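Local coordinates for chromosome segregation protein smc (Pyrococcus furiosus, PDB 3KTA), which probably acts in chromosome condensation and partitioning, this chain being the N-terminal part of its ABC-type ATPase head, at residues A[78-88]-A[98-108]. Numbering follows the deposited sequence.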
loop_
_atom_site.group_PDB
_atom_site.type_symbol
_atom_site.label_atom_id
_atom_site.label_comp_id
_atom_site.label_asym_id
_atom_site.label_seq_id
_atom_site.Cartn_x
_atom_site.Cartn_y
_atom_site.Cartn_z
ATOM N N LYS A 78 25.294 -12.606 5.038
ATOM C CA LYS A 78 26.383 -11.917 4.347
ATOM C C LYS A 78 25.874 -10.686 3.583
ATOM O O LYS A 78 26.645 -9.804 3.198
ATOM C CB LYS A 78 27.129 -12.885 3.415
ATOM C CG LYS A 78 27.819 -14.054 4.138
ATOM C CD LYS A 78 28.579 -14.974 3.176
ATOM C CE LYS A 78 29.255 -16.137 3.925
ATOM N NZ LYS A 78 30.131 -16.991 3.059
ATOM N N TYR A 79 24.561 -10.635 3.382
ATOM C CA TYR A 79 23.898 -9.494 2.752
ATOM C C TYR A 79 22.397 -9.744 2.822
ATOM O O TYR A 79 21.974 -10.821 3.215
ATOM C CB TYR A 79 24.305 -9.386 1.290
ATOM C CG TYR A 79 24.163 -10.693 0.567
ATOM C CD1 TYR A 79 25.270 -11.484 0.306
ATOM C CD2 TYR A 79 22.916 -11.158 0.170
ATOM C CE1 TYR A 79 25.143 -12.682 -0.347
ATOM C CE2 TYR A 79 22.779 -12.352 -0.478
ATOM C CZ TYR A 79 23.898 -13.116 -0.737
ATOM O OH TYR A 79 23.760 -14.318 -1.375
ATOM N N ALA A 80 21.610 -8.754 2.418
ATOM C CA ALA A 80 20.160 -8.924 2.293
ATOM C C ALA A 80 19.780 -8.825 0.822
ATOM O O ALA A 80 20.249 -7.943 0.111
ATOM C CB ALA A 80 19.431 -7.869 3.106
ATOM N N GLU A 81 18.923 -9.728 0.368
ATOM C CA GLU A 81 18.483 -9.699 -1.018
ATOM C C GLU A 81 16.976 -9.902 -1.164
ATOM O O GLU A 81 16.389 -10.762 -0.514
ATOM C CB GLU A 81 19.221 -10.768 -1.810
ATOM C CG GLU A 81 18.780 -10.892 -3.257
ATOM C CD GLU A 81 19.630 -11.894 -4.006
ATOM O OE1 GLU A 81 20.806 -11.580 -4.281
ATOM O OE2 GLU A 81 19.125 -12.989 -4.312
ATOM N N VAL A 82 16.361 -9.111 -2.037
ATOM C CA VAL A 82 14.960 -9.308 -2.383
ATOM C C VAL A 82 14.836 -9.381 -3.896
ATOM O O VAL A 82 15.442 -8.575 -4.612
ATOM C CB VAL A 82 14.083 -8.157 -1.851
ATOM C CG1 VAL A 82 12.612 -8.358 -2.245
ATOM C CG2 VAL A 82 14.211 -8.075 -0.326
ATOM N N ALA A 83 14.075 -10.365 -4.366
ATOM C CA ALA A 83 13.683 -10.420 -5.767
ATOM C C ALA A 83 12.173 -10.272 -5.861
ATOM O O ALA A 83 11.429 -10.881 -5.088
ATOM C CB ALA A 83 14.128 -11.726 -6.405
ATOM N N ILE A 84 11.717 -9.453 -6.804
ATOM C CA ILE A 84 10.294 -9.281 -7.025
ATOM C C ILE A 84 9.954 -9.713 -8.458
ATOM O O ILE A 84 10.661 -9.353 -9.412
ATOM C CB ILE A 84 9.846 -7.826 -6.712
ATOM C CG1 ILE A 84 8.315 -7.713 -6.764
ATOM C CG2 ILE A 84 10.534 -6.805 -7.662
ATOM C CD1 ILE A 84 7.790 -6.390 -6.195
ATOM N N TYR A 85 8.923 -10.535 -8.595
ATOM C CA TYR A 85 8.527 -11.080 -9.903
ATOM C C TYR A 85 7.207 -10.438 -10.332
ATOM O O TYR A 85 6.167 -10.637 -9.681
ATOM C CB TYR A 85 8.385 -12.608 -9.817
ATOM C CG TYR A 85 9.699 -13.321 -9.570
ATOM C CD1 TYR A 85 10.348 -13.219 -8.348
ATOM C CD2 TYR A 85 10.299 -14.068 -10.566
ATOM C CE1 TYR A 85 11.564 -13.857 -8.114
ATOM C CE2 TYR A 85 11.516 -14.709 -10.346
ATOM C CZ TYR A 85 12.142 -14.597 -9.120
ATOM O OH TYR A 85 13.350 -15.237 -8.896
ATOM N N PHE A 86 7.244 -9.650 -11.406
ATOM C CA PHE A 86 6.029 -9.034 -11.926
ATOM C C PHE A 86 5.493 -9.802 -13.120
ATOM O O PHE A 86 6.239 -10.132 -14.051
ATOM C CB PHE A 86 6.290 -7.605 -12.385
ATOM C CG PHE A 86 6.415 -6.616 -11.275
ATOM C CD1 PHE A 86 7.671 -6.224 -10.817
ATOM C CD2 PHE A 86 5.279 -6.053 -10.704
ATOM C CE1 PHE A 86 7.795 -5.289 -9.794
ATOM C CE2 PHE A 86 5.397 -5.111 -9.685
ATOM C CZ PHE A 86 6.646 -4.741 -9.230
ATOM N N ASN A 87 4.191 -10.043 -13.128
ATOM C CA ASN A 87 3.540 -10.412 -14.374
ATOM C C ASN A 87 3.407 -9.173 -15.266
ATOM O O ASN A 87 2.887 -8.143 -14.839
ATOM C CB ASN A 87 2.172 -11.035 -14.097
ATOM C CG ASN A 87 1.502 -11.519 -15.356
ATOM O OD1 ASN A 87 1.164 -10.726 -16.224
ATOM N ND2 ASN A 87 1.301 -12.829 -15.458
ATOM N N ASN A 88 3.913 -9.271 -16.498
ATOM C CA ASN A 88 3.920 -8.153 -17.444
ATOM C C ASN A 88 3.224 -8.540 -18.737
ATOM O O ASN A 88 3.537 -8.003 -19.807
ATOM C CB ASN A 88 5.356 -7.690 -17.753
ATOM C CG ASN A 88 5.405 -6.369 -18.511
ATOM O OD1 ASN A 88 4.717 -5.410 -18.163
ATOM N ND2 ASN A 88 6.233 -6.314 -19.557
ATOM N N ASP A 98 6.872 -11.276 -20.779
ATOM C CA ASP A 98 5.730 -11.535 -19.893
ATOM C C ASP A 98 6.084 -11.506 -18.416
ATOM O O ASP A 98 5.191 -11.413 -17.573
ATOM C CB ASP A 98 5.106 -12.895 -20.195
ATOM C CG ASP A 98 4.342 -12.912 -21.490
ATOM O OD1 ASP A 98 4.099 -11.828 -22.064
ATOM O OD2 ASP A 98 3.973 -14.023 -21.926
ATOM N N GLU A 99 7.372 -11.624 -18.104
ATOM C CA GLU A 99 7.831 -11.560 -16.720
ATOM C C GLU A 99 8.924 -10.512 -16.596
ATOM O O GLU A 99 9.842 -10.456 -17.424
ATOM C CB GLU A 99 8.361 -12.923 -16.270
ATOM C CG GLU A 99 8.886 -12.946 -14.837
ATOM C CD GLU A 99 9.573 -14.261 -14.502
ATOM O OE1 GLU A 99 10.728 -14.468 -14.937
ATOM O OE2 GLU A 99 8.949 -15.089 -13.812
ATOM N N VAL A 100 8.817 -9.663 -15.576
ATOM C CA VAL A 100 9.860 -8.695 -15.266
ATOM C C VAL A 100 10.330 -8.964 -13.851
ATOM O O VAL A 100 9.533 -8.884 -12.913
ATOM C CB VAL A 100 9.348 -7.243 -15.373
ATOM C CG1 VAL A 100 10.373 -6.247 -14.806
ATOM C CG2 VAL A 100 8.991 -6.903 -16.836
ATOM N N VAL A 101 11.612 -9.296 -13.702
ATOM C CA VAL A 101 12.163 -9.668 -12.400
ATOM C C VAL A 101 13.171 -8.605 -12.011
ATOM O O VAL A 101 14.119 -8.319 -12.759
ATOM C CB VAL A 101 12.873 -11.050 -12.447
ATOM C CG1 VAL A 101 13.389 -11.463 -11.044
ATOM C CG2 VAL A 101 11.939 -12.125 -12.993
ATOM N N ILE A 102 12.979 -8.019 -10.836
ATOM C CA ILE A 102 13.921 -7.050 -10.307
ATOM C C ILE A 102 14.505 -7.604 -9.008
ATOM O O ILE A 102 13.777 -8.150 -8.178
ATOM C CB ILE A 102 13.245 -5.697 -10.053
ATOM C CG1 ILE A 102 12.778 -5.080 -11.374
ATOM C CG2 ILE A 102 14.181 -4.761 -9.325
ATOM C CD1 ILE A 102 11.868 -3.867 -11.192
ATOM N N ARG A 103 15.823 -7.493 -8.851
ATOM C CA ARG A 103 16.487 -7.992 -7.650
ATOM C C ARG A 103 17.393 -6.903 -7.109
ATOM O O ARG A 103 18.050 -6.202 -7.877
ATOM C CB ARG A 103 17.316 -9.250 -7.956
ATOM C CG ARG A 103 18.087 -9.784 -6.759
ATOM C CD ARG A 103 18.332 -11.285 -6.884
ATOM N NE ARG A 103 19.052 -11.635 -8.105
ATOM C CZ ARG A 103 20.357 -11.890 -8.158
ATOM N NH1 ARG A 103 21.100 -11.821 -7.058
ATOM N NH2 ARG A 103 20.922 -12.209 -9.319
ATOM N N ARG A 104 17.415 -6.763 -5.786
ATOM C CA ARG A 104 18.316 -5.840 -5.119
ATOM C C ARG A 104 19.020 -6.571 -3.990
ATOM O O ARG A 104 18.394 -7.301 -3.211
ATOM C CB ARG A 104 17.572 -4.631 -4.548
ATOM C CG ARG A 104 18.501 -3.604 -3.939
ATOM C CD ARG A 104 17.729 -2.503 -3.226
ATOM N NE ARG A 104 18.610 -1.528 -2.577
ATOM C CZ ARG A 104 18.174 -0.425 -1.978
ATOM N NH1 ARG A 104 16.869 -0.164 -1.945
ATOM N NH2 ARG A 104 19.034 0.421 -1.407
ATOM N N ARG A 105 20.326 -6.368 -3.899
ATOM C CA ARG A 105 21.099 -6.971 -2.822
ATOM C C ARG A 105 21.877 -5.861 -2.125
ATOM O O ARG A 105 22.519 -5.047 -2.785
ATOM C CB ARG A 105 22.050 -8.030 -3.394
ATOM C CG ARG A 105 22.956 -8.681 -2.375
ATOM C CD ARG A 105 23.940 -9.631 -3.049
ATOM N NE ARG A 105 23.304 -10.805 -3.630
ATOM C CZ ARG A 105 23.977 -11.805 -4.192
ATOM N NH1 ARG A 105 25.298 -11.747 -4.253
ATOM N NH2 ARG A 105 23.338 -12.848 -4.701
ATOM N N VAL A 106 21.806 -5.803 -0.798
ATOM C CA VAL A 106 22.598 -4.828 -0.051
ATOM C C VAL A 106 23.628 -5.547 0.813
ATOM O O VAL A 106 23.331 -6.568 1.426
ATOM C CB VAL A 106 21.726 -3.922 0.846
ATOM C CG1 VAL A 106 21.026 -4.747 1.915
ATOM C CG2 VAL A 106 22.577 -2.838 1.481
ATOM N N TYR A 107 24.837 -4.997 0.858
ATOM C CA TYR A 107 25.933 -5.587 1.614
ATOM C C TYR A 107 26.170 -4.868 2.935
ATOM O O TYR A 107 25.700 -3.751 3.130
ATOM C CB TYR A 107 27.209 -5.564 0.769
ATOM C CG TYR A 107 27.172 -6.549 -0.370
ATOM C CD1 TYR A 107 26.666 -6.189 -1.613
ATOM C CD2 TYR A 107 27.616 -7.851 -0.198
ATOM C CE1 TYR A 107 26.628 -7.098 -2.655
ATOM C CE2 TYR A 107 27.584 -8.762 -1.229
ATOM C CZ TYR A 107 27.089 -8.380 -2.458
ATOM O OH TYR A 107 27.060 -9.295 -3.486
ATOM N N PRO A 108 26.921 -5.510 3.848
ATOM C CA PRO A 108 27.199 -4.900 5.152
ATOM C C PRO A 108 27.802 -3.496 5.066
ATOM O O PRO A 108 27.654 -2.720 6.008
ATOM C CB PRO A 108 28.182 -5.883 5.787
ATOM C CG PRO A 108 27.840 -7.191 5.184
ATOM C CD PRO A 108 27.413 -6.896 3.772
#
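The guanidinium of Arg105 lies flat on one face of the Tyr79 ring, planes 10° apart, a cation-pi stack with Arg105 CZ 4.1 Å from the ring centroid; Arg105 CD sits over the ring centre. At the guanidinium edge, Arg105 NE and NH2 both donate to Glu81 OE1, with Arg105 NE 2.7 Å from Glu81 OE1, while Arg105 NH1 donates to Tyr107 OH, which lies in the guanidinium plane. A bend at chi3 (-68°) turns the group onto the ring. Arg103 NH1 comes to the same Glu81 OE1 at 2.8 Å, but from above the carboxylate plane, so three N-H groups hold one oxygen of the buried Glu81. A leucine in place of Arg105 would probably strip Glu81 of two of these bonds and leave the Tyr79 face without its cation. Further along, Val101 CG1 covers one face of the Tyr85 ring, 3.9 Å from its centroid, and Glu99 OE2 lies at the ring edge; Tyr85 OH bonds Glu8. On the other side of the sheet, Ile84 CG2 packs on Ile102 CB, while helix 39-49 meets Val82, Ile84 and Val106. Paired backbone bonds from Ala80–Val106 to Phe86–Val100 make this an antiparallel beta hairpin, set between strands 3-10 and 112-116 in the antiparallel sheet of the ABC ATPase head.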